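Local atomic coordinates of PtLCIB4 H88A mutant (Phaeodactylum tricornutum, PDB entry 5B5Z), a protein that binds zinc and, as a homologue of the algal LCIB protein, probably interconverts carbon dioxide and bicarbonate as a beta-carbonic anhydrase. Residues Val16-Val21 against Ser253-Val258; Leu53-Leu58 against Gly96-Ala101; Ala85-Gly90 against Val211-Ala216; Gly125-Arg130 against Gly136-Ser141. All coordinates share one frame; numbering follows the deposited sequence.

Interaction 1: residues Val16-Val21 against Ser253-Val258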
loop_
_atom_site.group_PDB
_atom_site.type_symbol
_atom_site.label_atom_id
_atom_site.label_comp_id
_atom_site.label_asym_id
_atom_site.label_seq_id
_atom_site.Cartn_x
_atom_site.Cartn_y
_atom_site.Cartn_z
ATOM N N VAL A 16 -16.299 20.089 -19.030
ATOM C CA VAL A 16 -17.254 19.966 -17.933
ATOM C C VAL A 16 -16.591 19.491 -16.639
ATOM O O VAL A 16 -16.869 20.002 -15.552
ATOM C CB VAL A 16 -18.390 18.996 -18.312
ATOM C CG1 VAL A 16 -19.290 18.722 -17.118
ATOM C CG2 VAL A 16 -19.187 19.552 -19.491
ATOM N N THR A 17 -15.694 18.524 -16.768
ATOM C CA THR A 17 -14.988 17.994 -15.611
ATOM C C THR A 17 -14.081 19.052 -15.007
ATOM O O THR A 17 -14.110 19.275 -13.796
ATOM C CB THR A 17 -14.158 16.748 -15.980
ATOM O OG1 THR A 17 -15.027 15.743 -16.511
ATOM C CG2 THR A 17 -13.446 16.193 -14.751
ATOM N N LEU A 18 -13.285 19.713 -15.846
ATOM C CA LEU A 18 -12.342 20.720 -15.360
ATOM C C LEU A 18 -13.062 21.890 -14.682
ATOM O O LEU A 18 -12.596 22.416 -13.672
ATOM C CB LEU A 18 -11.453 21.225 -16.504
ATOM C CG LEU A 18 -10.416 22.296 -16.156
ATOM C CD1 LEU A 18 -9.511 21.826 -15.024
ATOM C CD2 LEU A 18 -9.574 22.675 -17.370
ATOM N N THR A 19 -14.204 22.291 -15.228
ATOM C CA THR A 19 -14.996 23.343 -14.600
ATOM C C THR A 19 -15.424 22.946 -13.189
ATOM O O THR A 19 -15.298 23.731 -12.247
ATOM C CB THR A 19 -16.244 23.675 -15.439
ATOM O OG1 THR A 19 -15.823 24.299 -16.658
ATOM C CG2 THR A 19 -17.181 24.611 -14.671
ATOM N N ALA A 20 -15.925 21.722 -13.054
ATOM C CA ALA A 20 -16.349 21.214 -11.763
ATOM C C ALA A 20 -15.191 21.235 -10.767
ATOM O O ALA A 20 -15.356 21.657 -9.624
ATOM C CB ALA A 20 -16.893 19.811 -11.905
ATOM N N VAL A 21 -14.018 20.808 -11.224
ATOM C CA VAL A 21 -12.840 20.745 -10.363
ATOM C C VAL A 21 -12.458 22.122 -9.839
ATOM O O VAL A 21 -12.242 22.289 -8.641
ATOM C CB VAL A 21 -11.625 20.130 -11.103
ATOM C CG1 VAL A 21 -10.330 20.347 -10.302
ATOM C CG2 VAL A 21 -11.881 18.640 -11.360
ATOM N N SER A 253 -5.674 14.867 -17.083
ATOM C CA SER A 253 -4.768 14.822 -15.935
ATOM C C SER A 253 -5.546 14.680 -14.624
ATOM O O SER A 253 -6.659 15.182 -14.486
ATOM C CB SER A 253 -3.893 16.076 -15.863
ATOM O OG SER A 253 -2.971 15.977 -14.780
ATOM N N ASP A 254 -4.951 13.982 -13.665
ATOM C CA ASP A 254 -5.442 14.021 -12.297
ATOM C C ASP A 254 -5.020 15.342 -11.673
ATOM O O ASP A 254 -4.116 16.012 -12.175
ATOM C CB ASP A 254 -4.883 12.856 -11.487
ATOM C CG ASP A 254 -5.705 11.588 -11.627
ATOM O OD1 ASP A 254 -6.673 11.534 -12.422
ATOM O OD2 ASP A 254 -5.353 10.605 -10.937
ATOM N N PHE A 255 -5.662 15.705 -10.572
ATOM C CA PHE A 255 -5.348 16.935 -9.869
ATOM C C PHE A 255 -5.075 16.662 -8.396
ATOM O O PHE A 255 -5.399 15.591 -7.867
ATOM C CB PHE A 255 -6.488 17.959 -10.002
ATOM C CG PHE A 255 -6.597 18.567 -11.375
ATOM C CD1 PHE A 255 -7.122 17.836 -12.429
ATOM C CD2 PHE A 255 -6.151 19.860 -11.609
ATOM C CE1 PHE A 255 -7.212 18.393 -13.712
ATOM C CE2 PHE A 255 -6.240 20.428 -12.882
ATOM C CZ PHE A 255 -6.767 19.687 -13.930
ATOM N N PHE A 256 -4.474 17.644 -7.745
ATOM C CA PHE A 256 -4.229 17.578 -6.317
ATOM C C PHE A 256 -4.444 18.951 -5.707
ATOM O O PHE A 256 -3.990 19.959 -6.249
ATOM C CB PHE A 256 -2.797 17.069 -6.045
ATOM C CG PHE A 256 -2.556 16.624 -4.612
ATOM C CD1 PHE A 256 -2.106 17.524 -3.641
ATOM C CD2 PHE A 256 -2.763 15.292 -4.244
ATOM C CE1 PHE A 256 -1.876 17.108 -2.324
ATOM C CE2 PHE A 256 -2.522 14.867 -2.935
ATOM C CZ PHE A 256 -2.087 15.775 -1.973
ATOM N N VAL A 257 -5.158 18.975 -4.588
ATOM C CA VAL A 257 -5.373 20.185 -3.818
ATOM C C VAL A 257 -4.447 20.191 -2.618
ATOM O O VAL A 257 -4.664 19.437 -1.681
ATOM C CB VAL A 257 -6.830 20.269 -3.321
ATOM C CG1 VAL A 257 -7.116 21.643 -2.661
ATOM C CG2 VAL A 257 -7.793 19.962 -4.455
ATOM N N VAL A 258 -3.425 21.036 -2.634
ATOM C CA VAL A 258 -2.485 21.106 -1.516
ATOM C C VAL A 258 -3.064 21.842 -0.317
ATOM O O VAL A 258 -3.430 23.014 -0.414
ATOM C CB VAL A 258 -1.176 21.810 -1.912
ATOM C CG1 VAL A 258 -0.217 21.815 -0.744
ATOM C CG2 VAL A 258 -0.549 21.109 -3.078
#
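Leu18 and Val21, one helical turn apart, pack on the ring of Phe255, a small example of a helix packed on a mixed beta-sheet, here largely through one aromatic side chain. The helix is 16-24, close to the start of the modelled chain; the partner is the first residue of strand 255-264, which pairs antiparallel with strand 238-247. The two aliphatic residues use the ring differently. Val21 sets CG1 over one face, 4.3 Å above the ring plane and displaced toward the rim. Leu18 comes to the far end of the ring, where its CD1 lies 3.6 Å from CZ of Phe255, and the two side chains cross at about a right angle. With its CG anti to the backbone N (chi1 180°), Leu18 sends that branch nearer to the strand than its CB direction alone would suggest.

Beyond this apolar shell, Ile246 of the neighbouring strand touches both Val21 and Phe255. Thr17, on the same helix, hydrogen-bonds through OG1 to the carbonyl of Ser119, while Asn15 OD1 receives the N-H of Leu18. Phe255 itself is fixed by backbone pairing with Ile246, and Asp254 next to it spends its carboxylate on Thr248 N through OD1 and on Asn247 ND2 through OD2. The turn into the strand carries one more restraint: Ser253 OG donates to Asp254 O at 2.8 Å, lying in the carbonyl plane on a lone pair with a C=O...OG angle of 131°.

Interaction 2: residues Leu53-Leu58 against Gly96-Ala101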
loop_
_atom_site.group_PDB
_atom_site.type_symbol
_atom_site.label_atom_id
_atom_site.label_comp_id
_atom_site.label_asym_id
_atom_site.label_seq_id
_atom_site.Cartn_x
_atom_site.Cartn_y
_atom_site.Cartn_z
ATOM N N LEU A 53 14.038 9.806 0.839
ATOM C CA LEU A 53 13.201 8.618 0.843
ATOM C C LEU A 53 11.757 9.070 0.716
ATOM O O LEU A 53 11.287 9.836 1.543
ATOM C CB LEU A 53 13.384 7.820 2.122
ATOM C CG LEU A 53 12.476 6.594 2.257
ATOM C CD1 LEU A 53 12.772 5.530 1.209
ATOM C CD2 LEU A 53 12.620 6.020 3.641
ATOM N N LEU A 54 11.101 8.614 -0.341
ATOM C CA LEU A 54 9.706 8.950 -0.602
ATOM C C LEU A 54 8.779 8.014 0.171
ATOM O O LEU A 54 9.007 6.798 0.217
ATOM C CB LEU A 54 9.429 8.865 -2.098
ATOM C CG LEU A 54 7.997 9.149 -2.542
ATOM C CD1 LEU A 54 7.601 10.579 -2.210
ATOM C CD2 LEU A 54 7.838 8.859 -4.032
ATOM N N ALA A 55 7.751 8.578 0.805
ATOM C CA ALA A 55 6.715 7.753 1.441
ATOM C C ALA A 55 5.354 8.297 1.069
ATOM O O ALA A 55 5.204 9.494 0.883
ATOM C CB ALA A 55 6.890 7.726 2.963
ATOM N N THR A 56 4.367 7.415 0.956
ATOM C CA THR A 56 2.997 7.865 0.669
ATOM C C THR A 56 2.002 7.290 1.679
ATOM O O THR A 56 2.211 6.208 2.238
ATOM C CB THR A 56 2.532 7.468 -0.745
ATOM O OG1 THR A 56 2.351 6.049 -0.819
ATOM C CG2 THR A 56 3.533 7.914 -1.827
ATOM N N SER A 57 0.929 8.040 1.904
ATOM C CA SER A 57 -0.243 7.534 2.605
ATOM C C SER A 57 -1.454 7.931 1.765
ATOM O O SER A 57 -2.025 9.025 1.910
ATOM C CB SER A 57 -0.336 8.090 4.031
ATOM O OG SER A 57 -1.396 7.453 4.749
ATOM N N LEU A 58 -1.779 7.049 0.837
ATOM C CA LEU A 58 -2.864 7.254 -0.118
ATOM C C LEU A 58 -3.763 6.025 -0.118
ATOM O O LEU A 58 -3.366 4.960 0.376
ATOM C CB LEU A 58 -2.303 7.510 -1.521
ATOM C CG LEU A 58 -1.357 8.719 -1.640
ATOM C CD1 LEU A 58 -0.602 8.738 -2.994
ATOM C CD2 LEU A 58 -2.120 10.028 -1.426
ATOM N N GLY A 96 8.381 4.242 11.783
ATOM C CA GLY A 96 9.717 3.873 12.217
ATOM C C GLY A 96 10.475 3.067 11.175
ATOM O O GLY A 96 11.688 3.223 11.012
ATOM N N ALA A 97 9.764 2.184 10.479
ATOM C CA ALA A 97 10.371 1.388 9.418
ATOM C C ALA A 97 10.887 2.288 8.306
ATOM O O ALA A 97 11.990 2.122 7.783
ATOM C CB ALA A 97 9.359 0.393 8.867
ATOM N N MET A 98 10.060 3.250 7.942
ATOM C CA MET A 98 10.426 4.209 6.927
ATOM C C MET A 98 11.653 5.019 7.380
ATOM O O MET A 98 12.614 5.168 6.629
ATOM C CB MET A 98 9.211 5.105 6.632
ATOM C CG MET A 98 9.392 6.053 5.490
ATOM S SD MET A 98 10.322 7.479 6.057
ATOM C CE MET A 98 9.231 8.137 7.323
ATOM N N ALA A 99 11.610 5.555 8.596
ATOM C CA ALA A 99 12.675 6.421 9.089
ATOM C C ALA A 99 14.001 5.677 9.122
ATOM O O ALA A 99 15.049 6.249 8.807
ATOM C CB ALA A 99 12.327 6.965 10.465
ATOM N N GLY A 100 13.943 4.391 9.455
ATOM C CA GLY A 100 15.130 3.553 9.501
ATOM C C GLY A 100 15.746 3.221 8.151
ATOM O O GLY A 100 16.788 2.579 8.091
ATOM N N ALA A 101 15.095 3.644 7.072
ATOM C CA ALA A 101 15.575 3.427 5.716
ATOM C C ALA A 101 15.977 4.727 5.013
ATOM O O ALA A 101 16.373 4.708 3.849
ATOM C CB ALA A 101 14.514 2.707 4.903
#
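One methyl of Leu53 fills a hollow that Met98 and Ala101 form on and just beyond helix 91-99. CD2 of Leu53 is the bump. It lies 3.6 Å from Met98 SD on one side and 4.0 Å from Ala101 CB on another, and it presses against the helix backbone, with Met98 O only 3.1 Å from CD2, a tight fit for a methyl and a carbonyl. That oxygen also accepts Ala101 N (2.9 Å), so the same atom serves a backbone bond and forms part of the wall of the hollow.

Met98 answers with a bump of its own. CG anti to the backbone N (chi1 -174°) carries the chain out from the helix to Ala55; the chain then bends at both chi2 and chi3, and the sulfur turns back beside Leu53 CD2. Ala55, two residues on from Leu53 and on the same face, leaves the space that CG needs, its CB 3.9 Å from Met98 CG. Leu53 and Met98 lie alongside each other, pointing opposite ways.

Phe79 touches Leu53, Met98 and Ala101, while Leu54 faces the other way, onto Phe71 and Tyr75 of helix 65-75. Strand 52-57 therefore has helices on both faces. Because it lies between the parallel strands 79-80 and 107-117, and helix 91-99 connects those two, the contact belongs to a beta-alpha-beta crossover that passes over an intervening strand.

Interaction 3: residues Ala85-Gly90 against Val211-Ala216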
loop_
_atom_site.group_PDB
_atom_site.type_symbol
_atom_site.label_atom_id
_atom_site.label_comp_id
_atom_site.label_asym_id
_atom_site.label_seq_id
_atom_site.Cartn_x
_atom_site.Cartn_y
_atom_site.Cartn_z
ATOM N N ALA A 85 -9.076 4.483 2.225
ATOM C CA ALA A 85 -9.332 5.930 2.265
ATOM C C ALA A 85 -8.077 6.793 2.407
ATOM O O ALA A 85 -8.177 8.014 2.462
ATOM C CB ALA A 85 -10.315 6.258 3.370
ATOM N N GLY A 86 -6.900 6.166 2.451
ATOM C CA GLY A 86 -5.639 6.891 2.546
ATOM C C GLY A 86 -5.125 7.184 3.951
ATOM O O GLY A 86 -4.105 7.854 4.110
ATOM N N PHE A 87 -5.813 6.691 4.978
ATOM C CA PHE A 87 -5.305 6.827 6.348
ATOM C C PHE A 87 -3.988 6.092 6.543
ATOM O O PHE A 87 -3.786 5.048 5.948
ATOM C CB PHE A 87 -6.337 6.319 7.348
ATOM C CG PHE A 87 -7.512 7.238 7.498
ATOM C CD1 PHE A 87 -7.464 8.303 8.384
ATOM C CD2 PHE A 87 -8.645 7.054 6.733
ATOM C CE1 PHE A 87 -8.552 9.161 8.511
ATOM C CE2 PHE A 87 -9.732 7.907 6.853
ATOM C CZ PHE A 87 -9.682 8.961 7.749
ATOM N N PRO A 88 -3.090 6.647 7.382
ATOM C CA PRO A 88 -1.755 6.075 7.619
ATOM C C PRO A 88 -1.790 4.852 8.535
ATOM O O PRO A 88 -1.267 4.872 9.641
ATOM C CB PRO A 88 -0.987 7.243 8.262
ATOM C CG PRO A 88 -2.056 8.042 8.971
ATOM C CD PRO A 88 -3.250 7.962 8.032
ATOM N N PHE A 89 -2.381 3.775 8.042
ATOM C CA PHE A 89 -2.569 2.578 8.832
ATOM C C PHE A 89 -1.255 1.885 9.206
ATOM O O PHE A 89 -1.241 1.091 10.131
ATOM C CB PHE A 89 -3.500 1.618 8.095
ATOM C CG PHE A 89 -4.935 2.046 8.144
ATOM C CD1 PHE A 89 -5.597 2.094 9.356
ATOM C CD2 PHE A 89 -5.608 2.428 7.001
ATOM C CE1 PHE A 89 -6.920 2.486 9.426
ATOM C CE2 PHE A 89 -6.935 2.822 7.069
ATOM C CZ PHE A 89 -7.587 2.857 8.281
ATOM N N GLY A 90 -0.160 2.195 8.509
ATOM C CA GLY A 90 1.142 1.665 8.888
ATOM C C GLY A 90 1.508 2.095 10.300
ATOM O O GLY A 90 2.250 1.405 10.999
ATOM N N VAL A 211 -12.884 16.369 1.897
ATOM C CA VAL A 211 -12.308 17.381 2.760
ATOM C C VAL A 211 -12.334 16.914 4.211
ATOM O O VAL A 211 -11.352 17.066 4.932
ATOM C CB VAL A 211 -13.036 18.726 2.615
ATOM C CG1 VAL A 211 -12.451 19.735 3.576
ATOM C CG2 VAL A 211 -12.914 19.227 1.201
ATOM N N SER A 212 -13.447 16.317 4.639
ATOM C CA SER A 212 -13.531 15.737 5.975
ATOM C C SER A 212 -12.513 14.612 6.174
ATOM O O SER A 212 -11.888 14.505 7.216
ATOM C CB SER A 212 -14.944 15.203 6.241
ATOM O OG SER A 212 -15.898 16.248 6.142
ATOM N N VAL A 213 -12.355 13.762 5.168
ATOM C CA VAL A 213 -11.369 12.690 5.267
ATOM C C VAL A 213 -9.965 13.257 5.403
ATOM O O VAL A 213 -9.179 12.784 6.230
ATOM C CB VAL A 213 -11.452 11.759 4.052
ATOM C CG1 VAL A 213 -10.334 10.705 4.103
ATOM C CG2 VAL A 213 -12.825 11.066 4.040
ATOM N N TYR A 214 -9.653 14.272 4.602
ATOM C CA TYR A 214 -8.334 14.880 4.704
ATOM C C TYR A 214 -8.124 15.452 6.110
ATOM O O TYR A 214 -7.051 15.304 6.689
ATOM C CB TYR A 214 -8.126 15.986 3.657
ATOM C CG TYR A 214 -6.940 16.837 4.046
ATOM C CD1 TYR A 214 -5.655 16.374 3.838
ATOM C CD2 TYR A 214 -7.106 18.049 4.710
ATOM C CE1 TYR A 214 -4.575 17.092 4.238
ATOM C CE2 TYR A 214 -6.011 18.779 5.123
ATOM C CZ TYR A 214 -4.753 18.287 4.878
ATOM O OH TYR A 214 -3.638 18.990 5.272
ATOM N N ASP A 215 -9.136 16.128 6.648
ATOM C CA ASP A 215 -9.002 16.702 7.992
ATOM C C ASP A 215 -8.701 15.634 9.027
ATOM O O ASP A 215 -7.858 15.836 9.912
ATOM C CB ASP A 215 -10.257 17.468 8.414
ATOM C CG ASP A 215 -10.032 18.278 9.692
ATOM O OD1 ASP A 215 -9.238 19.247 9.644
ATOM O OD2 ASP A 215 -10.631 17.951 10.743
ATOM N N ALA A 216 -9.389 14.495 8.916
ATOM C CA ALA A 216 -9.155 13.394 9.833
ATOM C C ALA A 216 -7.749 12.816 9.656
ATOM O O ALA A 216 -7.077 12.477 10.623
ATOM C CB ALA A 216 -10.220 12.315 9.631
#
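Phe87 reaches from its loop to Val213 and Ala216, which stand three residues apart on the near side of helix 205-228. Its CB does not head straight for the helix; with CG beside the backbone N and anti to the carbonyl carbon (chi1 -73°), the ring is swung so that its far end does the touching. CE1 lies 3.7 Å from Ala216 CB, which sits at the ring edge, in its plane. On the other side CE2 lies 4.0 Å from Val213 CG1. CZ, at the tip, falls between the two methyls, 3.9 Å from Ala216 CB and 4.1 Å from Val213 CG1.

The ring is carried by an irregular loop between strand 79-80 and helix 91-99. An inverse gamma turn centred on Pro88, closed by Phe89 N to Phe87 O at 2.8 Å, redirects the chain just beyond the ring, and Pro88 packs on Leu220, Val221 and Ile224 further along the same helix. Met191 of helix 183-192 also touches Phe87. On the N-terminal side of Phe87, Ala85 turns CB toward the helix, with its side chain about 5 Å from the bound zinc; its carbonyl O rests 3.8 Å from Val213 CG1.

Interaction 4: residues Gly125-Arg130 against Gly136-Ser141. With ZN (zinc ion), chain C.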
loop_
_atom_site.group_PDB
_atom_site.type_symbol
_atom_site.label_atom_id
_atom_site.label_comp_id
_atom_site.label_asym_id
_atom_site.label_seq_id
_atom_site.Cartn_x
_atom_site.Cartn_y
_atom_site.Cartn_z
ATOM N N GLY A 125 -17.548 11.965 -6.539
ATOM C CA GLY A 125 -17.725 10.721 -5.815
ATOM C C GLY A 125 -17.743 9.492 -6.694
ATOM O O GLY A 125 -18.045 8.400 -6.219
ATOM N N THR A 126 -17.430 9.676 -7.974
ATOM C CA THR A 126 -17.417 8.581 -8.930
ATOM C C THR A 126 -16.504 8.917 -10.104
ATOM O O THR A 126 -16.293 10.087 -10.433
ATOM C CB THR A 126 -18.844 8.249 -9.442
ATOM O OG1 THR A 126 -18.802 7.067 -10.253
ATOM C CG2 THR A 126 -19.441 9.410 -10.248
ATOM N N VAL A 127 -15.946 7.888 -10.727
ATOM C CA VAL A 127 -15.131 8.093 -11.915
ATOM C C VAL A 127 -15.099 6.797 -12.720
ATOM O O VAL A 127 -15.194 5.703 -12.163
ATOM C CB VAL A 127 -13.699 8.574 -11.561
ATOM C CG1 VAL A 127 -12.903 7.469 -10.860
ATOM C CG2 VAL A 127 -12.982 9.088 -12.806
ATOM N N ALA A 128 -15.043 6.934 -14.039
ATOM C CA ALA A 128 -15.044 5.775 -14.910
ATOM C C ALA A 128 -13.817 4.929 -14.636
ATOM O O ALA A 128 -12.730 5.459 -14.393
ATOM C CB ALA A 128 -15.090 6.205 -16.380
ATOM N N ARG A 129 -14.007 3.616 -14.651
ATOM C CA ARG A 129 -12.921 2.668 -14.443
ATOM C C ARG A 129 -12.704 1.801 -15.680
ATOM O O ARG A 129 -13.657 1.458 -16.376
ATOM C CB ARG A 129 -13.209 1.793 -13.223
ATOM C CG ARG A 129 -13.168 2.557 -11.906
ATOM C CD ARG A 129 -13.361 1.630 -10.717
ATOM N NE ARG A 129 -13.529 2.387 -9.477
ATOM C CZ ARG A 129 -12.541 2.670 -8.632
ATOM N NH1 ARG A 129 -11.318 2.243 -8.883
ATOM N NH2 ARG A 129 -12.781 3.372 -7.533
ATOM N N ARG A 130 -11.447 1.453 -15.940
ATOM C CA ARG A 130 -11.072 0.677 -17.115
ATOM C C ARG A 130 -11.923 -0.586 -17.258
ATOM O O ARG A 130 -12.117 -1.331 -16.298
ATOM C CB ARG A 130 -9.582 0.315 -17.054
ATOM C CG ARG A 130 -9.126 -0.659 -18.128
ATOM C CD ARG A 130 -7.623 -0.899 -18.091
ATOM N NE ARG A 130 -7.146 -1.431 -16.810
ATOM C CZ ARG A 130 -7.199 -2.713 -16.465
ATOM N NH1 ARG A 130 -7.730 -3.599 -17.289
ATOM N NH2 ARG A 130 -6.729 -3.110 -15.288
ATOM N N GLY A 136 -18.691 3.033 -10.168
ATOM C CA GLY A 136 -18.896 2.866 -8.744
ATOM C C GLY A 136 -18.260 4.005 -7.970
ATOM O O GLY A 136 -17.729 4.946 -8.563
ATOM N N ALA A 137 -18.313 3.912 -6.648
ATOM C CA ALA A 137 -17.878 4.998 -5.781
ATOM C C ALA A 137 -16.370 5.210 -5.806
ATOM O O ALA A 137 -15.592 4.270 -5.979
ATOM C CB ALA A 137 -18.340 4.740 -4.363
ATOM N N CYS A 138 -15.968 6.460 -5.611
ATOM C CA CYS A 138 -14.561 6.840 -5.518
ATOM C C CYS A 138 -14.492 8.111 -4.677
ATOM O O CYS A 138 -14.875 9.174 -5.157
ATOM C CB CYS A 138 -13.981 7.072 -6.918
ATOM S SG CYS A 138 -12.218 7.420 -6.996
ATOM N N CYS A 139 -14.033 8.063 -3.429
ATOM C CA CYS A 139 -13.456 6.927 -2.727
ATOM C C CYS A 139 -14.496 5.932 -2.175
ATOM O O CYS A 139 -15.291 6.296 -1.341
ATOM C CB CYS A 139 -12.616 7.513 -1.591
ATOM S SG CYS A 139 -11.820 6.263 -0.509
ATOM N N GLY A 140 -14.459 4.674 -2.611
ATOM C CA GLY A 140 -15.406 3.675 -2.138
ATOM C C GLY A 140 -15.460 3.511 -0.627
ATOM O O GLY A 140 -16.537 3.476 -0.016
ATOM N N SER A 141 -14.288 3.400 -0.013
ATOM C CA SER A 141 -14.189 3.257 1.424
ATOM C C SER A 141 -14.803 4.438 2.170
ATOM O O SER A 141 -15.580 4.249 3.099
ATOM C CB SER A 141 -12.716 3.082 1.841
ATOM O OG SER A 141 -12.567 3.235 3.246
HETATM ZN ZN ZN C . -10.334 5.210 -1.919
HETATM O O HOH W 1 -15.182 5.118 -9.426
HETATM O O HOH W 2 -11.380 4.188 -3.159
#
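A chi1 of -173° turns Thr126 OG1 to Gly136 O, to which it donates at 2.9 Å, while the extended chain of Arg129 from CG to NE carries its guanidinium over to Ala137. There the group offers an edge: NH2 makes a weak bond to Ala137 O, at 3.3 Å and near the guanidinium plane. The stronger hold on NH2 is a salt bridge to Asp61. Backbone joins backbone where Cys138 N donates to Gly125 O at 2.9 Å, the N-H standing well above the carbonyl plane. A water ties the loop further, accepting from Val127 N (3.2 Å) and, weakly, from Arg129 NE, and probably donating to Gly136 O; NE also donates to Gly135 O. Beside these polar bonds Val127 CG1 packs 3.9 Å from the sulfur of Cys138.

These bonds fasten the approach to a cis peptide between Cys138 and Cys139. Cys139 occupies the N-cap of helix 140-154, its sulfur capping a backbone N, and turns its side chain away from the 125-130 loop to bind the zinc ion (SG to zinc 2.3 Å). Cys59, His115 and a water complete the site, the water 1.9 Å from the metal. Two cysteine sulfurs, one imidazole and a water on zinc are the set known from beta-carbonic anhydrases, consistent with a metal-activated water attacking carbon dioxide.

How the interactions relate
Interaction 1 joins the N-terminal helix to a strand 232 residues later, and the other three are nested within the loop it closes. Interactions 2 and 3 alternate in sequence, and interaction 4 is nested inside interaction 3. Interactions 1 and 2 reach the same mixed sheet, yet their centres are 28 Å apart. Interaction 3 touches two others: Ser57 OG of interaction 2 is 2.8 Å from Gly86 O, a probable hydrogen bond, and Ala85 CA packs 3.7 Å from Cys139 SG of interaction 4. The 85-90 loop thus links Ser57 of strand 52-57 to the zinc site. Interactions 2, 3 and 4 also touch the second subunit, so the segments near the metal also lie close to the subunit interface.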